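16S rRNA (adenine(1408)-N(1))-methyltransferase (Catenulispora acidiphila, PDB 4X1O) probably methylates N1 of adenine 1408 in 16S ribosomal RNA with S-adenosyl-L-methionine as methyl donor, a modification linked to aminoglycoside resistance. Local coordinates at residues V120-V126 with K153-E159; W130-R135 with P172-L178; L145-R149 with R194-W200; E159-S165 with E230-R236. All coordinates share one frame; numbering follows the deposited sequence.

Contact 1: residues V120-V126 with K153-E159; sequences VADEVMV and KPGAPLE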
loop_
_atom_site.group_PDB
_atom_site.type_symbol
_atom_site.label_atom_id
_atom_site.label_comp_id
_atom_site.label_asym_id
_atom_site.label_seq_id
_atom_site.Cartn_x
_atom_site.Cartn_y
_atom_site.Cartn_z
ATOM N N VAL A 120 -4.411 -10.931 -7.566
ATOM C CA VAL A 120 -5.767 -10.533 -7.193
ATOM C C VAL A 120 -6.056 -9.052 -7.436
ATOM O O VAL A 120 -7.212 -8.666 -7.587
ATOM C CB VAL A 120 -6.069 -10.847 -5.715
ATOM C CG1 VAL A 120 -5.920 -12.364 -5.423
ATOM C CG2 VAL A 120 -5.214 -10.009 -4.773
ATOM N N ALA A 121 -5.021 -8.225 -7.487
ATOM C CA ALA A 121 -5.252 -6.780 -7.385
ATOM C C ALA A 121 -5.474 -6.103 -8.742
ATOM O O ALA A 121 -4.706 -6.312 -9.685
ATOM C CB ALA A 121 -4.094 -6.126 -6.662
ATOM N N ASP A 122 -6.529 -5.292 -8.833
ATOM C CA ASP A 122 -6.713 -4.392 -9.972
ATOM C C ASP A 122 -5.855 -3.143 -9.850
ATOM O O ASP A 122 -5.659 -2.420 -10.824
ATOM C CB ASP A 122 -8.177 -3.967 -10.091
ATOM C CG ASP A 122 -9.095 -5.121 -10.420
ATOM O OD1 ASP A 122 -8.863 -5.796 -11.445
ATOM O OD2 ASP A 122 -10.047 -5.344 -9.653
ATOM N N GLU A 123 -5.385 -2.865 -8.646
ATOM C CA GLU A 123 -4.573 -1.682 -8.374
ATOM C C GLU A 123 -3.793 -1.926 -7.115
ATOM O O GLU A 123 -4.329 -2.493 -6.163
ATOM C CB GLU A 123 -5.456 -0.446 -8.220
ATOM C CG GLU A 123 -4.720 0.838 -7.961
ATOM C CD GLU A 123 -5.668 2.033 -8.004
ATOM O OE1 GLU A 123 -6.902 1.821 -7.993
ATOM O OE2 GLU A 123 -5.189 3.178 -8.063
ATOM N N VAL A 124 -2.528 -1.511 -7.100
ATOM C CA VAL A 124 -1.690 -1.701 -5.922
ATOM C C VAL A 124 -1.228 -0.341 -5.463
ATOM O O VAL A 124 -0.745 0.455 -6.265
ATOM C CB VAL A 124 -0.486 -2.602 -6.217
ATOM C CG1 VAL A 124 0.424 -2.717 -4.985
ATOM C CG2 VAL A 124 -0.971 -3.972 -6.722
ATOM N N MET A 125 -1.397 -0.045 -4.185
ATOM C CA MET A 125 -0.983 1.259 -3.679
ATOM C C MET A 125 0.023 1.089 -2.569
ATOM O O MET A 125 -0.207 0.317 -1.633
ATOM C CB MET A 125 -2.184 2.067 -3.162
ATOM C CG MET A 125 -3.146 2.518 -4.259
ATOM S SD MET A 125 -4.376 3.631 -3.512
ATOM C CE MET A 125 -3.777 5.221 -4.085
ATOM N N VAL A 126 1.138 1.808 -2.673
ATOM C CA VAL A 126 2.131 1.827 -1.602
ATOM C C VAL A 126 2.195 3.239 -1.063
ATOM O O VAL A 126 2.837 4.101 -1.645
ATOM C CB VAL A 126 3.511 1.361 -2.110
ATOM C CG1 VAL A 126 4.560 1.420 -0.997
ATOM C CG2 VAL A 126 3.416 -0.053 -2.693
ATOM N N LYS A 153 -2.840 -8.088 -10.943
ATOM C CA LYS A 153 -3.304 -8.567 -12.236
ATOM C C LYS A 153 -2.521 -7.850 -13.327
ATOM O O LYS A 153 -2.091 -6.714 -13.136
ATOM C CB LYS A 153 -4.792 -8.290 -12.449
ATOM C CG LYS A 153 -5.732 -9.021 -11.525
ATOM C CD LYS A 153 -7.135 -8.552 -11.822
ATOM C CE LYS A 153 -8.169 -9.251 -10.975
ATOM N NZ LYS A 153 -9.515 -8.871 -11.474
ATOM N N PRO A 154 -2.351 -8.499 -14.484
ATOM C CA PRO A 154 -1.728 -7.749 -15.585
ATOM C C PRO A 154 -2.504 -6.474 -15.896
ATOM O O PRO A 154 -3.740 -6.495 -15.913
ATOM C CB PRO A 154 -1.780 -8.731 -16.768
ATOM C CG PRO A 154 -1.873 -10.085 -16.129
ATOM C CD PRO A 154 -2.673 -9.888 -14.857
ATOM N N GLY A 155 -1.786 -5.373 -16.106
ATOM C CA GLY A 155 -2.411 -4.102 -16.420
ATOM C C GLY A 155 -2.751 -3.264 -15.194
ATOM O O GLY A 155 -3.115 -2.102 -15.316
ATOM N N ALA A 156 -2.660 -3.851 -14.004
ATOM C CA ALA A 156 -2.925 -3.092 -12.784
ATOM C C ALA A 156 -1.923 -1.969 -12.581
ATOM O O ALA A 156 -0.724 -2.189 -12.728
ATOM C CB ALA A 156 -2.898 -4.034 -11.551
ATOM N N PRO A 157 -2.404 -0.773 -12.218
ATOM C CA PRO A 157 -1.474 0.304 -11.872
ATOM C C PRO A 157 -0.868 0.092 -10.495
ATOM O O PRO A 157 -1.496 -0.477 -9.591
ATOM C CB PRO A 157 -2.347 1.568 -11.872
ATOM C CG PRO A 157 -3.711 1.140 -12.273
ATOM C CD PRO A 157 -3.809 -0.343 -12.136
ATOM N N LEU A 158 0.378 0.522 -10.365
ATOM C CA LEU A 158 1.024 0.614 -9.076
ATOM C C LEU A 158 1.236 2.083 -8.788
ATOM O O LEU A 158 1.727 2.812 -9.637
ATOM C CB LEU A 158 2.341 -0.134 -9.059
ATOM C CG LEU A 158 3.301 0.194 -7.912
ATOM C CD1 LEU A 158 2.850 -0.420 -6.588
ATOM C CD2 LEU A 158 4.686 -0.293 -8.283
ATOM N N GLU A 159 0.836 2.533 -7.609
ATOM C CA GLU A 159 1.037 3.936 -7.250
ATOM C C GLU A 159 1.852 3.939 -5.979
ATOM O O GLU A 159 1.454 3.326 -4.995
ATOM C CB GLU A 159 -0.284 4.672 -7.036
ATOM C CG GLU A 159 -1.029 5.007 -8.314
ATOM C CD GLU A 159 -2.346 4.274 -8.413
ATOM O OE1 GLU A 159 -2.585 3.378 -7.575
ATOM O OE2 GLU A 159 -3.143 4.596 -9.322
HETATM O O HOH W 1 -12.134 -7.144 -10.382
#
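Glu159, within a parallel strand pairing, and Lys153, in the turn leading into it, have Glu123 and Asp122 as their main partners across the contact. The strands, 123-126 and 157-159, are neighbours in the central sheet of a Rossmann-like methyltransferase, joined by a right-handed crossover through helix 142-151. Val124 N bonds to Pro157 O, Glu159 N to Val124 O and Val126 N to Glu159 O, each at 2.8 or 2.9 Å. Glu159 bends at chi2 (115°), which swings its carboxylate across the extended side chain of Glu123, their planes 51° apart. Glu123 OE2 sits only 2.7 Å from Glu159 OE1, a spacing at which a shared proton is possible. The other oxygen of Glu123, OE1, is engaged by Arg49 of the adjoining strand, which would temper the negative charge. At the opposite end Lys153 N donates to Ala121 O. The extended lysine chain runs alongside Asp122, its CG 3.4 Å from Ala121 O, and ends in a salt bridge. Asp122 OD2 accepts from Ile50 N and a water, while OD1 meets Lys153 NZ at 3.1 Å on its syn side, 29° out of the carboxylate plane.

Contact 2: residues W130-R135 with P172-L178; sequences WGKLLR and PLEIRDL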
loop_
_atom_site.group_PDB
_atom_site.type_symbol
_atom_site.label_atom_id
_atom_site.label_comp_id
_atom_site.label_asym_id
_atom_site.label_seq_id
_atom_site.Cartn_x
_atom_site.Cartn_y
_atom_site.Cartn_z
ATOM N N TRP A 130 7.282 2.482 5.162
ATOM C CA TRP A 130 8.391 2.506 6.115
ATOM C C TRP A 130 9.145 1.188 6.103
ATOM O O TRP A 130 8.723 0.223 5.460
ATOM C CB TRP A 130 7.880 2.778 7.530
ATOM C CG TRP A 130 7.210 4.071 7.668
ATOM C CD1 TRP A 130 5.862 4.299 7.676
ATOM C CD2 TRP A 130 7.838 5.349 7.813
ATOM N NE1 TRP A 130 5.615 5.643 7.818
ATOM C CE2 TRP A 130 6.810 6.309 7.902
ATOM C CE3 TRP A 130 9.169 5.775 7.875
ATOM C CZ2 TRP A 130 7.071 7.667 8.060
ATOM C CZ3 TRP A 130 9.426 7.124 8.026
ATOM C CH2 TRP A 130 8.380 8.054 8.115
ATOM N N GLY A 131 10.264 1.139 6.823
ATOM C CA GLY A 131 11.003 -0.098 6.996
ATOM C C GLY A 131 11.459 -0.743 5.703
ATOM O O GLY A 131 11.851 -0.055 4.772
ATOM N N LYS A 132 11.395 -2.068 5.661
ATOM C CA LYS A 132 11.853 -2.845 4.514
ATOM C C LYS A 132 11.100 -2.483 3.228
ATOM O O LYS A 132 11.661 -2.477 2.126
ATOM C CB LYS A 132 11.698 -4.340 4.812
ATOM C CG LYS A 132 12.210 -5.234 3.710
ATOM C CD LYS A 132 12.901 -6.450 4.305
ATOM C CE LYS A 132 14.048 -6.905 3.428
ATOM N NZ LYS A 132 13.531 -7.374 2.117
ATOM N N LEU A 133 9.815 -2.185 3.360
ATOM C CA LEU A 133 9.040 -1.797 2.190
ATOM C C LEU A 133 9.579 -0.502 1.585
ATOM O O LEU A 133 9.754 -0.407 0.373
ATOM C CB LEU A 133 7.551 -1.658 2.569
ATOM C CG LEU A 133 6.606 -1.197 1.456
ATOM C CD1 LEU A 133 6.623 -2.176 0.294
ATOM C CD2 LEU A 133 5.186 -1.031 2.003
ATOM N N LEU A 134 9.848 0.486 2.431
ATOM C CA LEU A 134 10.390 1.755 1.976
ATOM C C LEU A 134 11.772 1.560 1.330
ATOM O O LEU A 134 12.026 2.012 0.204
ATOM C CB LEU A 134 10.494 2.733 3.146
ATOM C CG LEU A 134 11.244 4.039 2.892
ATOM C CD1 LEU A 134 10.575 4.832 1.767
ATOM C CD2 LEU A 134 11.320 4.855 4.170
ATOM N N ARG A 135 12.653 0.879 2.049
ATOM C CA ARG A 135 14.013 0.674 1.568
ATOM C C ARG A 135 13.988 -0.118 0.269
ATOM O O ARG A 135 14.726 0.190 -0.670
ATOM C CB ARG A 135 14.864 -0.043 2.618
ATOM C CG ARG A 135 16.322 -0.206 2.206
ATOM C CD ARG A 135 17.111 -0.770 3.380
ATOM N NE ARG A 135 18.530 -0.932 3.076
ATOM C CZ ARG A 135 19.437 0.031 3.181
ATOM N NH1 ARG A 135 19.084 1.249 3.571
ATOM N NH2 ARG A 135 20.711 -0.236 2.890
ATOM N N PRO A 172 15.295 8.471 8.931
ATOM C CA PRO A 172 15.091 7.110 9.445
ATOM C C PRO A 172 16.199 6.148 9.032
ATOM O O PRO A 172 16.693 6.207 7.904
ATOM C CB PRO A 172 13.761 6.683 8.813
ATOM C CG PRO A 172 13.074 7.971 8.462
ATOM C CD PRO A 172 14.161 8.931 8.114
ATOM N N LEU A 173 16.558 5.248 9.947
ATOM C CA LEU A 173 17.638 4.298 9.719
ATOM C C LEU A 173 17.544 3.523 8.412
ATOM O O LEU A 173 18.572 3.236 7.781
ATOM C CB LEU A 173 17.685 3.313 10.897
ATOM C CG LEU A 173 18.842 2.312 10.911
ATOM C CD1 LEU A 173 20.184 3.039 10.898
ATOM C CD2 LEU A 173 18.721 1.444 12.143
ATOM N N GLU A 174 16.327 3.182 7.988
ATOM C CA GLU A 174 16.179 2.321 6.824
ATOM C C GLU A 174 16.585 2.999 5.512
ATOM O O GLU A 174 16.753 2.320 4.503
ATOM C CB GLU A 174 14.739 1.781 6.726
ATOM C CG GLU A 174 13.637 2.834 6.672
ATOM C CD GLU A 174 13.012 3.117 8.042
ATOM O OE1 GLU A 174 13.757 3.324 9.032
ATOM O OE2 GLU A 174 11.757 3.127 8.128
ATOM N N ILE A 175 16.751 4.319 5.516
ATOM C CA ILE A 175 17.236 4.980 4.304
ATOM C C ILE A 175 18.391 5.936 4.539
ATOM O O ILE A 175 18.778 6.649 3.613
ATOM C CB ILE A 175 16.124 5.779 3.601
ATOM C CG1 ILE A 175 15.534 6.808 4.572
ATOM C CG2 ILE A 175 15.060 4.831 3.047
ATOM C CD1 ILE A 175 14.826 7.934 3.917
ATOM N N ARG A 176 18.966 5.963 5.740
ATOM C CA ARG A 176 19.872 7.069 6.040
ATOM C C ARG A 176 21.213 6.921 5.328
ATOM O O ARG A 176 21.961 7.886 5.219
ATOM C CB ARG A 176 20.084 7.230 7.543
ATOM C CG ARG A 176 20.888 6.140 8.211
ATOM C CD ARG A 176 20.916 6.379 9.721
ATOM N NE ARG A 176 21.697 7.557 10.080
ATOM C CZ ARG A 176 22.958 7.511 10.495
ATOM N NH1 ARG A 176 23.573 6.340 10.618
ATOM N NH2 ARG A 176 23.601 8.629 10.796
ATOM N N ASP A 177 21.505 5.722 4.832
ATOM C CA ASP A 177 22.724 5.500 4.058
ATOM C C ASP A 177 22.500 5.724 2.569
ATOM O O ASP A 177 23.435 5.582 1.773
ATOM C CB ASP A 177 23.269 4.082 4.285
ATOM C CG ASP A 177 22.273 2.995 3.888
ATOM O OD1 ASP A 177 21.106 3.052 4.356
ATOM O OD2 ASP A 177 22.663 2.077 3.126
ATOM N N LEU A 178 21.275 6.084 2.194
ATOM C CA LEU A 178 20.926 6.269 0.784
ATOM C C LEU A 178 20.732 7.731 0.447
ATOM O O LEU A 178 20.181 8.494 1.242
ATOM C CB LEU A 178 19.653 5.497 0.439
ATOM C CG LEU A 178 19.611 4.036 0.902
ATOM C CD1 LEU A 178 18.245 3.435 0.582
ATOM C CD2 LEU A 178 20.727 3.233 0.264
#
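Gly131, at positive phi (58°), leads from Trp130 into helix 131-139 and comes close to Glu174, their CA atoms 5.7 Å apart; Glu174 lies in an irregular loop whose Ile175-Leu178 portion is a type I beta turn. This is a helix-to-loop contact in which the long loop between strand 157-163 and helix 183-188 folds back on the first turn of the helix that carries Leu133, a residue of the S-adenosyl-L-methionine site. Glu174 reaches the helix start with its carboxylate: CG stands between the backbone N and the carbonyl carbon (chi1 57°), and a further bend at chi2 carries OE2 to Gly131 N, 2.8 Å away. The N-H approaches from above the carboxylate plane. The same OE2 lies at the edge of the Trp130 indole, beside CE3, and Pro172 CG meets that edge farther along, at CZ3. Beside these polar contacts, Leu134 CG packs crosswise on Ile175 CG2 at 3.9 Å, and Ile166 touches both side chains. Arg135, stretched out from CG to NE, passes over the Glu174 carbonyl and brings NH1 within 2.7 Å of Glu174 O, which it meets from above the carbonyl plane. Its guanidinium is nearly coplanar with the Asp177 carboxylate and grips it end-on through both syn lone pairs, with Arg135 NH1 2.8 Å from Asp177 OD1 and Arg135 NH2 3.0 Å from Asp177 OD2.

Contact 3: residues L145-R149 with R194-W200; sequences LSGLR and RLAALGW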
loop_
_atom_site.group_PDB
_atom_site.type_symbol
_atom_site.label_atom_id
_atom_site.label_comp_id
_atom_site.label_asym_id
_atom_site.label_seq_id
_atom_site.Cartn_x
_atom_site.Cartn_y
_atom_site.Cartn_z
ATOM N N LEU A 145 9.942 -5.685 -4.865
ATOM C CA LEU A 145 9.309 -5.371 -6.152
ATOM C C LEU A 145 8.558 -6.572 -6.726
ATOM O O LEU A 145 7.494 -6.418 -7.331
ATOM C CB LEU A 145 10.348 -4.905 -7.170
ATOM C CG LEU A 145 10.608 -3.403 -7.309
ATOM C CD1 LEU A 145 10.715 -2.711 -5.968
ATOM C CD2 LEU A 145 11.853 -3.154 -8.182
ATOM N N SER A 146 9.136 -7.757 -6.564
ATOM C CA SER A 146 8.516 -8.980 -7.047
ATOM C C SER A 146 7.266 -9.296 -6.242
ATOM O O SER A 146 6.289 -9.776 -6.794
ATOM C CB SER A 146 9.493 -10.161 -6.983
ATOM O OG SER A 146 10.478 -10.018 -7.991
ATOM N N GLY A 147 7.314 -9.033 -4.937
ATOM C CA GLY A 147 6.160 -9.249 -4.083
ATOM C C GLY A 147 5.007 -8.358 -4.491
ATOM O O GLY A 147 3.854 -8.800 -4.566
ATOM N N LEU A 148 5.314 -7.091 -4.753
ATOM C CA LEU A 148 4.308 -6.156 -5.245
ATOM C C LEU A 148 3.721 -6.639 -6.571
ATOM O O LEU A 148 2.503 -6.628 -6.761
ATOM C CB LEU A 148 4.912 -4.769 -5.410
ATOM C CG LEU A 148 5.311 -4.066 -4.115
ATOM C CD1 LEU A 148 6.083 -2.804 -4.450
ATOM C CD2 LEU A 148 4.059 -3.741 -3.305
ATOM N N ARG A 149 4.581 -7.074 -7.494
ATOM C CA ARG A 149 4.090 -7.522 -8.794
ATOM C C ARG A 149 3.258 -8.790 -8.665
ATOM O O ARG A 149 2.283 -8.969 -9.393
ATOM C CB ARG A 149 5.255 -7.761 -9.769
ATOM C CG ARG A 149 4.819 -8.278 -11.158
ATOM C CD ARG A 149 3.908 -7.273 -11.886
ATOM N NE ARG A 149 3.452 -7.815 -13.167
ATOM C CZ ARG A 149 2.415 -8.630 -13.304
ATOM N NH1 ARG A 149 1.730 -9.026 -12.227
ATOM N NH2 ARG A 149 2.070 -9.072 -14.510
ATOM N N ARG A 194 15.060 -1.465 -13.065
ATOM C CA ARG A 194 14.795 -2.593 -12.162
ATOM C C ARG A 194 13.307 -2.864 -12.060
ATOM O O ARG A 194 12.889 -4.028 -12.028
ATOM C CB ARG A 194 15.392 -2.355 -10.766
ATOM C CG ARG A 194 16.914 -2.538 -10.782
ATOM C CD ARG A 194 17.530 -2.601 -9.394
ATOM N NE ARG A 194 17.521 -1.319 -8.701
ATOM C CZ ARG A 194 18.348 -0.320 -8.976
ATOM N NH1 ARG A 194 19.243 -0.451 -9.947
ATOM N NH2 ARG A 194 18.277 0.813 -8.283
ATOM N N LEU A 195 12.511 -1.799 -12.024
ATOM C CA LEU A 195 11.061 -1.945 -12.007
ATOM C C LEU A 195 10.613 -2.653 -13.276
ATOM O O LEU A 195 9.882 -3.635 -13.212
ATOM C CB LEU A 195 10.377 -0.588 -11.857
ATOM C CG LEU A 195 10.328 -0.072 -10.412
ATOM C CD1 LEU A 195 10.132 1.444 -10.396
ATOM C CD2 LEU A 195 9.217 -0.751 -9.651
ATOM N N ALA A 196 11.082 -2.186 -14.432
ATOM C CA ALA A 196 10.651 -2.809 -15.678
ATOM C C ALA A 196 11.028 -4.289 -15.715
ATOM O O ALA A 196 10.228 -5.127 -16.153
ATOM C CB ALA A 196 11.235 -2.082 -16.875
ATOM N N ALA A 197 12.226 -4.613 -15.235
ATOM C CA ALA A 197 12.696 -5.995 -15.265
ATOM C C ALA A 197 11.787 -6.908 -14.441
ATOM O O ALA A 197 11.593 -8.085 -14.768
ATOM C CB ALA A 197 14.121 -6.085 -14.754
ATOM N N LEU A 198 11.229 -6.366 -13.372
ATOM C CA LEU A 198 10.417 -7.191 -12.495
ATOM C C LEU A 198 8.930 -7.057 -12.785
ATOM O O LEU A 198 8.101 -7.548 -12.032
ATOM C CB LEU A 198 10.725 -6.849 -11.039
ATOM C CG LEU A 198 12.113 -7.401 -10.673
ATOM C CD1 LEU A 198 12.564 -6.924 -9.308
ATOM C CD2 LEU A 198 12.106 -8.926 -10.725
ATOM N N GLY A 199 8.593 -6.422 -13.900
ATOM C CA GLY A 199 7.208 -6.398 -14.333
ATOM C C GLY A 199 6.412 -5.146 -14.006
ATOM O O GLY A 199 5.188 -5.177 -14.012
ATOM N N TRP A 200 7.101 -4.048 -13.730
ATOM C CA TRP A 200 6.454 -2.760 -13.528
ATOM C C TRP A 200 6.961 -1.733 -14.524
ATOM O O TRP A 200 8.084 -1.227 -14.394
ATOM C CB TRP A 200 6.685 -2.234 -12.115
ATOM C CG TRP A 200 5.973 -3.005 -11.027
ATOM C CD1 TRP A 200 6.552 -3.727 -10.023
ATOM C CD2 TRP A 200 4.564 -3.094 -10.831
ATOM N NE1 TRP A 200 5.584 -4.268 -9.212
ATOM C CE2 TRP A 200 4.352 -3.896 -9.684
ATOM C CE3 TRP A 200 3.454 -2.580 -11.512
ATOM C CZ2 TRP A 200 3.082 -4.183 -9.200
ATOM C CZ3 TRP A 200 2.178 -2.869 -11.029
ATOM C CH2 TRP A 200 2.008 -3.671 -9.879
HETATM O O HOH W 2 8.516 -9.881 -10.609
#
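With CG beside its backbone N (chi1 -69°), Trp200 turns its indole edge toward the backbone of helix 142-151, while Arg149 bends at chi2 (62°) and lays its CD over the six-membered ring in a CH-pi contact, 4.2 Å from the centroid. Arg149 NE bonds to Val240 O beyond the contact, a bond that would hold the chain over the ring. At the indole edge, Trp200 NE1 makes a weak hydrogen bond of 3.4 Å to Leu145 O, an oxygen that also accepts Arg149 N within the helix, and CZ2 lies 3.5 Å from Leu148 O. Leu145 packs against two leucines of 194-200, its CG 3.8 Å from Leu195 CD2 and its CB 3.7 Å from Leu198 CD1, crossing each at about a right angle. At the border, a water donates to Leu198 O and lies 3.3 Å from Ser146 OG. Segment 194-200 ends its helix in a Schellman motif: Gly199, at positive phi (99°), closes helix 191-197, with Trp200 N bonded to Leu195 O and Gly199 N to Ala196 O.

Contact 4: residues E159-S165 with E230-R236; sequences EISIGTS and ETVLHLR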
loop_
_atom_site.group_PDB
_atom_site.type_symbol
_atom_site.label_atom_id
_atom_site.label_comp_id
_atom_site.label_asym_id
_atom_site.label_seq_id
_atom_site.Cartn_x
_atom_site.Cartn_y
_atom_site.Cartn_z
ATOM N N GLU A 159 0.836 2.533 -7.609
ATOM C CA GLU A 159 1.037 3.936 -7.250
ATOM C C GLU A 159 1.852 3.939 -5.979
ATOM O O GLU A 159 1.454 3.326 -4.995
ATOM C CB GLU A 159 -0.284 4.672 -7.036
ATOM C CG GLU A 159 -1.029 5.007 -8.314
ATOM C CD GLU A 159 -2.346 4.274 -8.413
ATOM O OE1 GLU A 159 -2.585 3.378 -7.575
ATOM O OE2 GLU A 159 -3.143 4.596 -9.322
ATOM N N ILE A 160 3.013 4.589 -6.009
ATOM C CA ILE A 160 3.857 4.683 -4.827
ATOM C C ILE A 160 3.917 6.143 -4.427
ATOM O O ILE A 160 4.107 7.010 -5.280
ATOM C CB ILE A 160 5.273 4.152 -5.082
ATOM C CG1 ILE A 160 5.239 2.675 -5.468
ATOM C CG2 ILE A 160 6.162 4.360 -3.859
ATOM C CD1 ILE A 160 6.590 2.186 -5.983
ATOM N N SER A 161 3.731 6.417 -3.141
ATOM C CA SER A 161 3.744 7.792 -2.652
ATOM C C SER A 161 4.670 7.861 -1.466
ATOM O O SER A 161 4.405 7.254 -0.417
ATOM C CB SER A 161 2.337 8.266 -2.254
ATOM O OG SER A 161 1.520 8.498 -3.390
ATOM N N ILE A 162 5.772 8.580 -1.624
ATOM C CA ILE A 162 6.748 8.691 -0.544
ATOM C C ILE A 162 6.893 10.152 -0.132
ATOM O O ILE A 162 7.205 11.001 -0.955
ATOM C CB ILE A 162 8.122 8.124 -0.977
ATOM C CG1 ILE A 162 8.013 6.636 -1.339
ATOM C CG2 ILE A 162 9.172 8.325 0.120
ATOM C CD1 ILE A 162 9.217 6.114 -2.082
ATOM N N GLY A 163 6.661 10.458 1.138
ATOM C CA GLY A 163 6.890 11.816 1.610
ATOM C C GLY A 163 8.376 12.124 1.660
ATOM O O GLY A 163 9.158 11.342 2.184
ATOM N N THR A 164 8.776 13.268 1.114
ATOM C CA THR A 164 10.199 13.565 0.989
ATOM C C THR A 164 10.816 14.097 2.277
ATOM O O THR A 164 12.039 14.233 2.372
ATOM C CB THR A 164 10.452 14.586 -0.126
ATOM O OG1 THR A 164 9.733 15.781 0.172
ATOM C CG2 THR A 164 9.984 14.033 -1.468
ATOM N N SER A 165 9.986 14.387 3.274
ATOM C CA SER A 165 10.510 14.883 4.539
ATOM C C SER A 165 11.355 13.829 5.245
ATOM O O SER A 165 12.106 14.149 6.162
ATOM C CB SER A 165 9.377 15.346 5.458
ATOM O OG SER A 165 8.564 14.254 5.846
ATOM N N GLU A 230 2.560 17.732 2.649
ATOM C CA GLU A 230 3.944 17.364 2.445
ATOM C C GLU A 230 4.220 17.237 0.959
ATOM O O GLU A 230 3.307 17.022 0.162
ATOM C CB GLU A 230 4.266 16.048 3.157
ATOM C CG GLU A 230 5.746 15.698 3.159
ATOM C CD GLU A 230 6.056 14.461 3.964
ATOM O OE1 GLU A 230 5.182 14.002 4.726
ATOM O OE2 GLU A 230 7.182 13.954 3.834
ATOM N N THR A 231 5.480 17.403 0.581
ATOM C CA THR A 231 5.874 17.091 -0.774
ATOM C C THR A 231 5.998 15.588 -0.907
ATOM O O THR A 231 6.672 14.940 -0.105
ATOM C CB THR A 231 7.203 17.746 -1.139
ATOM O OG1 THR A 231 7.075 19.168 -1.014
ATOM C CG2 THR A 231 7.571 17.400 -2.565
ATOM N N VAL A 232 5.344 15.035 -1.914
ATOM C CA VAL A 232 5.342 13.603 -2.119
ATOM C C VAL A 232 6.027 13.247 -3.418
ATOM O O VAL A 232 5.758 13.866 -4.440
ATOM C CB VAL A 232 3.896 13.062 -2.111
ATOM C CG1 VAL A 232 3.837 11.604 -2.588
ATOM C CG2 VAL A 232 3.315 13.212 -0.722
ATOM N N LEU A 233 6.911 12.256 -3.369
ATOM C CA LEU A 233 7.440 11.658 -4.588
ATOM C C LEU A 233 6.444 10.604 -5.030
ATOM O O LEU A 233 6.147 9.667 -4.289
ATOM C CB LEU A 233 8.817 11.048 -4.360
ATOM C CG LEU A 233 9.437 10.290 -5.531
ATOM C CD1 LEU A 233 9.716 11.218 -6.694
ATOM C CD2 LEU A 233 10.710 9.582 -5.081
ATOM N N HIS A 234 5.900 10.787 -6.224
ATOM C CA HIS A 234 4.862 9.905 -6.705
ATOM C C HIS A 234 5.346 9.143 -7.914
ATOM O O HIS A 234 5.817 9.744 -8.877
ATOM C CB HIS A 234 3.603 10.702 -7.051
ATOM C CG HIS A 234 2.400 9.848 -7.283
ATOM N ND1 HIS A 234 2.021 9.423 -8.540
ATOM C CD2 HIS A 234 1.500 9.322 -6.420
ATOM C CE1 HIS A 234 0.936 8.678 -8.439
ATOM N NE2 HIS A 234 0.598 8.600 -7.164
ATOM N N LEU A 235 5.239 7.824 -7.858
ATOM C CA LEU A 235 5.612 6.981 -8.978
ATOM C C LEU A 235 4.409 6.176 -9.395
ATOM O O LEU A 235 3.736 5.601 -8.547
ATOM C CB LEU A 235 6.758 6.044 -8.607
ATOM C CG LEU A 235 7.339 5.147 -9.707
ATOM C CD1 LEU A 235 8.817 4.929 -9.441
ATOM C CD2 LEU A 235 6.614 3.801 -9.807
ATOM N N ARG A 236 4.146 6.136 -10.692
ATOM C CA ARG A 236 3.100 5.271 -11.215
ATOM C C ARG A 236 3.704 4.305 -12.215
ATOM O O ARG A 236 4.546 4.690 -13.035
ATOM C CB ARG A 236 1.988 6.097 -11.871
ATOM C CG ARG A 236 0.796 5.250 -12.331
ATOM C CD ARG A 236 -0.349 6.096 -12.901
ATOM N NE ARG A 236 -0.066 6.598 -14.243
ATOM C CZ ARG A 236 0.195 7.870 -14.527
ATOM N NH1 ARG A 236 0.204 8.775 -13.558
ATOM N NH2 ARG A 236 0.443 8.239 -15.778
#
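Antiparallel strand pairing joins 159-163 to 230-236 within the seven-stranded sheet, at the place where the parallel strands meet the antiparallel strand 229-239. Ile160 with Leu235 and Ile162 with Leu233 are the hydrogen-bonded pairs, each held by two backbone bonds of 2.7 to 2.9 Å. Their side chains share one face, where Ile160 CD1 and Leu235 CD2 lie side by side and helix 131-139 packs on both isoleucines. Ser161 and His234 occupy the other face, with Ser161 OG 3.1 Å from His234 CD2 at the ring edge; Ser161 CB also touches Val232 CG1. Past Gly163 the first strand turns into a 3-10 segment, yet pairing continues through Thr164 N to Thr231 O. Glu230, extended with CG anti to the backbone N (chi1 -172°), reaches across to Ser165, where its OE2 takes the backbone N at 2.9 Å, on the anti side. Such an antiparallel strand 7, inserted between strands 5 and 6 to give the order 3-2-1-4-5-7-6, is the hallmark of class I S-adenosyl-L-methionine-dependent methyltransferases.

In the fold
Strand 157-163 ties contacts 1 and 4 together: their centres are about 17 Å apart, they share Glu159, and Val126 O and Ser161 N, 2.9 Å apart, continue the parallel pairing. Contact 3 packs against the Val124-Leu158 face of contact 1, with Trp200 CZ3 3.4 Å from Leu158 CB, and reaches contact 4 through Leu195 and Leu235. Contact 2 lies farther out, about 23 Å from contact 1 between centres, yet Leu134 CD1 meets Ile162 CG2 of contact 4 at 4.1 Å. Leu133 and Ile110 bind S-adenosyl-L-methionine in this protein, though no cofactor is present here: Leu133, in segment 130-135, touches Val126, and Ile110 lies about 4 Å from Leu148, side chain to side chain.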